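Side-chain contacts in prolyl-ACP dehydrogenase (Oscillatoria sp., PDB 4IRN), which uses FAD to oxidise a prolyl group carried on an acyl carrier protein in the biosynthesis of the cyanotoxin anatoxin-a: residues A[233-238]-A[243-248]; A[65-70]-A[389-394]. All coordinates share one frame; numbering follows the deposited sequence.

Contact 1 of 2, residues A[233-238]-A[243-248]; sequences SKPISK and TAEVPE
Lys238 reaches across to Val246 and Ala244, and its chain can be followed atom by atom. CG leaves CB between the backbone N and the carbonyl carbon (chi1 45°), and the chain runs on to 243-248. The first close approach is made by Lys238 CE, which lies 3.6 Å from Val246 CG2, the two side chains crossing at about a right angle. A bend at the last torsion (chi4 54°) then brings Lys238 NZ to 2.9 Å from Ala244 O, in the plane of that carbonyl. Met241 O, in the intervening loop, accepts a second bond from NZ.

At the other end of the contact, Ser233 and Glu248 form a two-bond pair. Ser233 N donates to Glu248 O over 3.2 Å, and Glu248 N returns a nearly straight bond (170°) to Ser233 OG at 2.9 Å. The same hydroxyl donates to Lys234 O, so OG is both acceptor and donor. Midway, Ile236 N bonds Val246 O at 3.1 Å. Pro235 and Glu245 run side by side, Pro235 CG to Glu245 CG at 3.8 Å, while the Glu245 carboxylate bonds to Thr198.

Both segments belong to the loop that joins antiparallel strands 230-232 and 249-257 in the middle domain. The side chain of Val246 touches Thr195 and lies about 4 Å from the bound FAD, so this loop borders the cofactor site. With Ala244 O and Met241 O both accepting from its ammonium, the buried Lys238 probably keeps its charge.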
# COMPACT_ATOMS: atom_id res chain seq x y z
N SER A 233 -26.46 -0.08 30.98
CA SER A 233 -26.12 1.33 30.93
C SER A 233 -26.87 1.98 29.76
O SER A 233 -27.60 1.29 29.04
CB SER A 233 -24.61 1.50 30.76
OG SER A 233 -24.21 1.31 29.41
N LYS A 234 -26.67 3.28 29.56
CA LYS A 234 -27.25 4.01 28.43
C LYS A 234 -26.39 3.61 27.20
O LYS A 234 -25.21 3.27 27.37
CB LYS A 234 -27.13 5.52 28.71
CG LYS A 234 -28.02 6.43 27.86
CD LYS A 234 -27.71 7.91 28.10
CE LYS A 234 -28.29 8.79 27.02
NZ LYS A 234 -29.77 8.93 27.15
N PRO A 235 -26.96 3.55 25.96
CA PRO A 235 -26.13 3.17 24.80
C PRO A 235 -24.97 4.15 24.61
O PRO A 235 -25.15 5.38 24.70
CB PRO A 235 -27.12 3.20 23.63
CG PRO A 235 -28.47 3.13 24.24
CD PRO A 235 -28.34 3.87 25.53
N ILE A 236 -23.77 3.60 24.40
CA ILE A 236 -22.55 4.38 24.22
C ILE A 236 -22.50 5.07 22.85
O ILE A 236 -22.83 4.46 21.84
CB ILE A 236 -21.28 3.52 24.52
CG1 ILE A 236 -21.35 2.80 25.91
CG2 ILE A 236 -19.99 4.34 24.40
CD1 ILE A 236 -21.45 3.77 27.23
N SER A 237 -22.10 6.35 22.83
CA SER A 237 -21.95 7.16 21.62
C SER A 237 -20.68 6.75 20.87
O SER A 237 -19.61 6.63 21.47
CB SER A 237 -21.89 8.64 21.96
OG SER A 237 -23.18 9.17 22.23
N LYS A 238 -20.80 6.52 19.55
CA LYS A 238 -19.69 6.09 18.70
C LYS A 238 -19.66 6.81 17.33
O LYS A 238 -20.61 7.51 16.99
CB LYS A 238 -19.68 4.57 18.55
CG LYS A 238 -21.04 3.98 18.29
CD LYS A 238 -21.07 2.49 18.38
CE LYS A 238 -22.45 2.02 18.77
NZ LYS A 238 -23.53 2.55 17.89
N THR A 243 -27.24 4.11 14.72
CA THR A 243 -28.61 3.63 14.68
C THR A 243 -28.71 2.21 15.28
O THR A 243 -29.75 1.57 15.18
CB THR A 243 -29.20 3.79 13.28
OG1 THR A 243 -28.40 3.04 12.38
CG2 THR A 243 -29.26 5.25 12.83
N ALA A 244 -27.60 1.75 15.90
CA ALA A 244 -27.51 0.46 16.58
C ALA A 244 -27.13 0.74 18.03
O ALA A 244 -26.16 1.46 18.29
CB ALA A 244 -26.45 -0.43 15.92
N GLU A 245 -27.92 0.22 18.97
CA GLU A 245 -27.72 0.44 20.40
C GLU A 245 -26.68 -0.49 21.02
O GLU A 245 -26.85 -1.71 21.03
CB GLU A 245 -29.06 0.40 21.15
CG GLU A 245 -29.87 1.68 20.96
CD GLU A 245 -31.26 1.72 21.55
OE1 GLU A 245 -31.60 0.84 22.37
OE2 GLU A 245 -32.02 2.65 21.19
N VAL A 246 -25.56 0.09 21.51
CA VAL A 246 -24.46 -0.65 22.11
C VAL A 246 -24.13 -0.16 23.55
O VAL A 246 -23.19 0.64 23.75
CB VAL A 246 -23.21 -0.78 21.19
CG1 VAL A 246 -22.17 -1.73 21.79
CG2 VAL A 246 -23.59 -1.24 19.79
N PRO A 247 -24.87 -0.63 24.57
CA PRO A 247 -24.57 -0.24 25.96
C PRO A 247 -23.59 -1.21 26.65
O PRO A 247 -23.07 -2.14 26.02
CB PRO A 247 -25.95 -0.30 26.61
CG PRO A 247 -26.62 -1.46 25.93
CD PRO A 247 -26.05 -1.54 24.53
N GLU A 248 -23.35 -1.00 27.95
CA GLU A 248 -22.56 -1.92 28.77
C GLU A 248 -23.54 -2.76 29.55
O GLU A 248 -24.69 -2.38 29.70
CB GLU A 248 -21.71 -1.16 29.78
CG GLU A 248 -20.45 -0.51 29.26
CD GLU A 248 -19.86 0.49 30.22
OE1 GLU A 248 -20.20 0.45 31.43
OE2 GLU A 248 -19.00 1.28 29.79

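Contact 2 of 2, residues A[65-70]-A[389-394]; sequences KNDKEE and ELRDAI
Asp67 and Arg391 meet in a buried, end-on salt bridge between helices 63-69 and 386-395. Arg391 NH2 lies 2.7 Å from Asp67 OD2 and Arg391 NH1 lies 3.2 Å from Asp67 OD1, one nitrogen to each oxygen. The two bonds differ in geometry. NH1 uses the syn lone pair of OD1 along a fairly straight line (163°), with OD1 in the guanidinium plane. NH2 instead meets OD2 from above the carboxylate plane. The flat groups are turned 44° against each other, which shows that the pair is twisted away from the coplanar fork. The CA-CB bond of Asp67 points toward 389-394, and with CG anti to the backbone N (chi1 176°) the carboxylate meets the guanidinium, while the Arg391 chain, bent at chi3, comes from the opposite direction.

The second shell holds the guanidinium in place: NE forms a salt bridge with Glu387, and NH1 also donates to Met239 O. Asp392 stands beside the pair, its OD1 4.3 Å from Asp67 OD1, and a water modelled between them donates to both, although its short distances make the exact position doubtful at this resolution. Met241 N and Asn118 ND2 satisfy the Asp392 carboxylate. Tyr380 of the second subunit bonds Arg391 O.

The bridge therefore ties the N-terminal helical domain to the C-terminal one, next to a subunit interface. Asp67 and Glu387 together probably offset the buried charge of Arg391, and the arginine in turn probably eases the closeness of two like-charged aspartates.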
# COMPACT_ATOMS: atom_id res chain seq x y z
N LYS A 65 -30.93 12.50 10.20
CA LYS A 65 -31.47 12.74 11.54
C LYS A 65 -31.22 11.57 12.50
O LYS A 65 -30.74 11.80 13.62
CB LYS A 65 -32.97 13.07 11.47
CG LYS A 65 -33.59 13.43 12.80
CD LYS A 65 -35.09 13.33 12.75
CE LYS A 65 -35.72 13.92 13.98
NZ LYS A 65 -35.78 15.41 13.92
N ASN A 66 -31.56 10.32 12.10
CA ASN A 66 -31.38 9.10 12.91
C ASN A 66 -29.90 8.88 13.30
O ASN A 66 -29.61 8.50 14.44
CB ASN A 66 -31.91 7.86 12.20
CG ASN A 66 -33.41 7.67 12.25
OD1 ASN A 66 -34.19 8.62 12.38
ND2 ASN A 66 -33.85 6.42 12.11
N ASP A 67 -28.99 9.15 12.36
CA ASP A 67 -27.56 9.02 12.60
C ASP A 67 -27.09 10.09 13.60
O ASP A 67 -26.40 9.75 14.57
CB ASP A 67 -26.77 9.11 11.29
CG ASP A 67 -25.27 9.06 11.47
OD1 ASP A 67 -24.72 7.95 11.60
OD2 ASP A 67 -24.65 10.14 11.52
N LYS A 68 -27.47 11.36 13.38
CA LYS A 68 -27.11 12.50 14.23
C LYS A 68 -27.68 12.33 15.65
O LYS A 68 -26.94 12.47 16.63
CB LYS A 68 -27.61 13.81 13.59
CG LYS A 68 -27.07 15.07 14.25
CD LYS A 68 -27.62 16.31 13.57
CE LYS A 68 -27.17 17.59 14.25
NZ LYS A 68 -27.69 18.80 13.55
N GLU A 69 -28.97 12.00 15.75
CA GLU A 69 -29.69 11.86 17.02
C GLU A 69 -29.56 10.48 17.70
O GLU A 69 -30.03 10.32 18.83
CB GLU A 69 -31.16 12.27 16.84
CG GLU A 69 -31.35 13.74 16.49
CD GLU A 69 -32.79 14.19 16.31
OE1 GLU A 69 -33.70 13.54 16.88
OE2 GLU A 69 -32.99 15.19 15.59
N GLU A 70 -28.92 9.51 17.01
CA GLU A 70 -28.71 8.13 17.48
C GLU A 70 -30.04 7.40 17.68
O GLU A 70 -30.32 6.92 18.77
CB GLU A 70 -27.84 8.07 18.75
CG GLU A 70 -26.46 8.71 18.61
CD GLU A 70 -25.50 8.29 19.70
OE1 GLU A 70 -25.47 8.97 20.75
OE2 GLU A 70 -24.78 7.29 19.49
N GLU A 389 -21.29 6.59 5.52
CA GLU A 389 -20.89 5.29 4.99
C GLU A 389 -19.52 4.89 5.52
O GLU A 389 -19.37 3.76 6.01
CB GLU A 389 -20.93 5.27 3.45
CG GLU A 389 -22.30 5.50 2.82
CD GLU A 389 -23.38 4.47 3.09
OE1 GLU A 389 -23.05 3.32 3.45
OE2 GLU A 389 -24.58 4.82 2.94
N LEU A 390 -18.52 5.83 5.47
CA LEU A 390 -17.15 5.59 5.98
C LEU A 390 -17.14 5.39 7.49
O LEU A 390 -16.50 4.45 7.97
CB LEU A 390 -16.18 6.72 5.56
CG LEU A 390 -14.73 6.62 6.09
CD1 LEU A 390 -14.02 5.35 5.60
CD2 LEU A 390 -13.94 7.86 5.72
N ARG A 391 -17.87 6.27 8.24
CA ARG A 391 -17.99 6.20 9.70
C ARG A 391 -18.53 4.84 10.15
O ARG A 391 -18.02 4.27 11.12
CB ARG A 391 -18.89 7.33 10.24
CG ARG A 391 -18.25 8.72 10.19
CD ARG A 391 -18.99 9.74 11.05
NE ARG A 391 -20.18 10.27 10.39
CZ ARG A 391 -21.43 9.88 10.66
NH1 ARG A 391 -21.66 8.97 11.59
NH2 ARG A 391 -22.45 10.41 10.01
N ASP A 392 -19.52 4.30 9.41
CA ASP A 392 -20.13 2.99 9.68
C ASP A 392 -19.18 1.85 9.35
O ASP A 392 -19.11 0.88 10.10
CB ASP A 392 -21.46 2.82 8.91
CG ASP A 392 -22.56 3.84 9.21
OD1 ASP A 392 -22.47 4.53 10.25
OD2 ASP A 392 -23.51 3.94 8.40
N ALA A 393 -18.44 1.97 8.23
CA ALA A 393 -17.48 0.98 7.74
C ALA A 393 -16.36 0.67 8.73
O ALA A 393 -15.93 -0.49 8.79
CB ALA A 393 -16.88 1.43 6.41
N ILE A 394 -15.88 1.67 9.50
CA ILE A 394 -14.79 1.49 10.47
C ILE A 394 -15.13 0.45 11.54
O ILE A 394 -14.28 -0.37 11.87
CB ILE A 394 -14.31 2.84 11.07
CG1 ILE A 394 -13.70 3.72 9.95
CG2 ILE A 394 -13.30 2.64 12.21
CD1 ILE A 394 -13.64 5.15 10.25
O HOH W 1 -24.35 5.57 11.79

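The centres of the two contacts lie about 13 Å apart, on the same side of the chain's centre. Along the chain 65-70 comes first, then 233-238 and 243-248, then 389-394, so contact 1 is nested inside the loop closed by contact 2. They touch directly: Ser237 OG lies 2.7 Å from Glu70 OE1, a probable hydrogen bond, and Thr243 CG2 packs 3.6 Å from Asn66 O. The four residues between the segments of contact 1 include Met239, Met241 and Arg242, which bond to residues of contact 2. The middle-domain loop is thus joined to both helical domains, and both contacts also reach the second subunit.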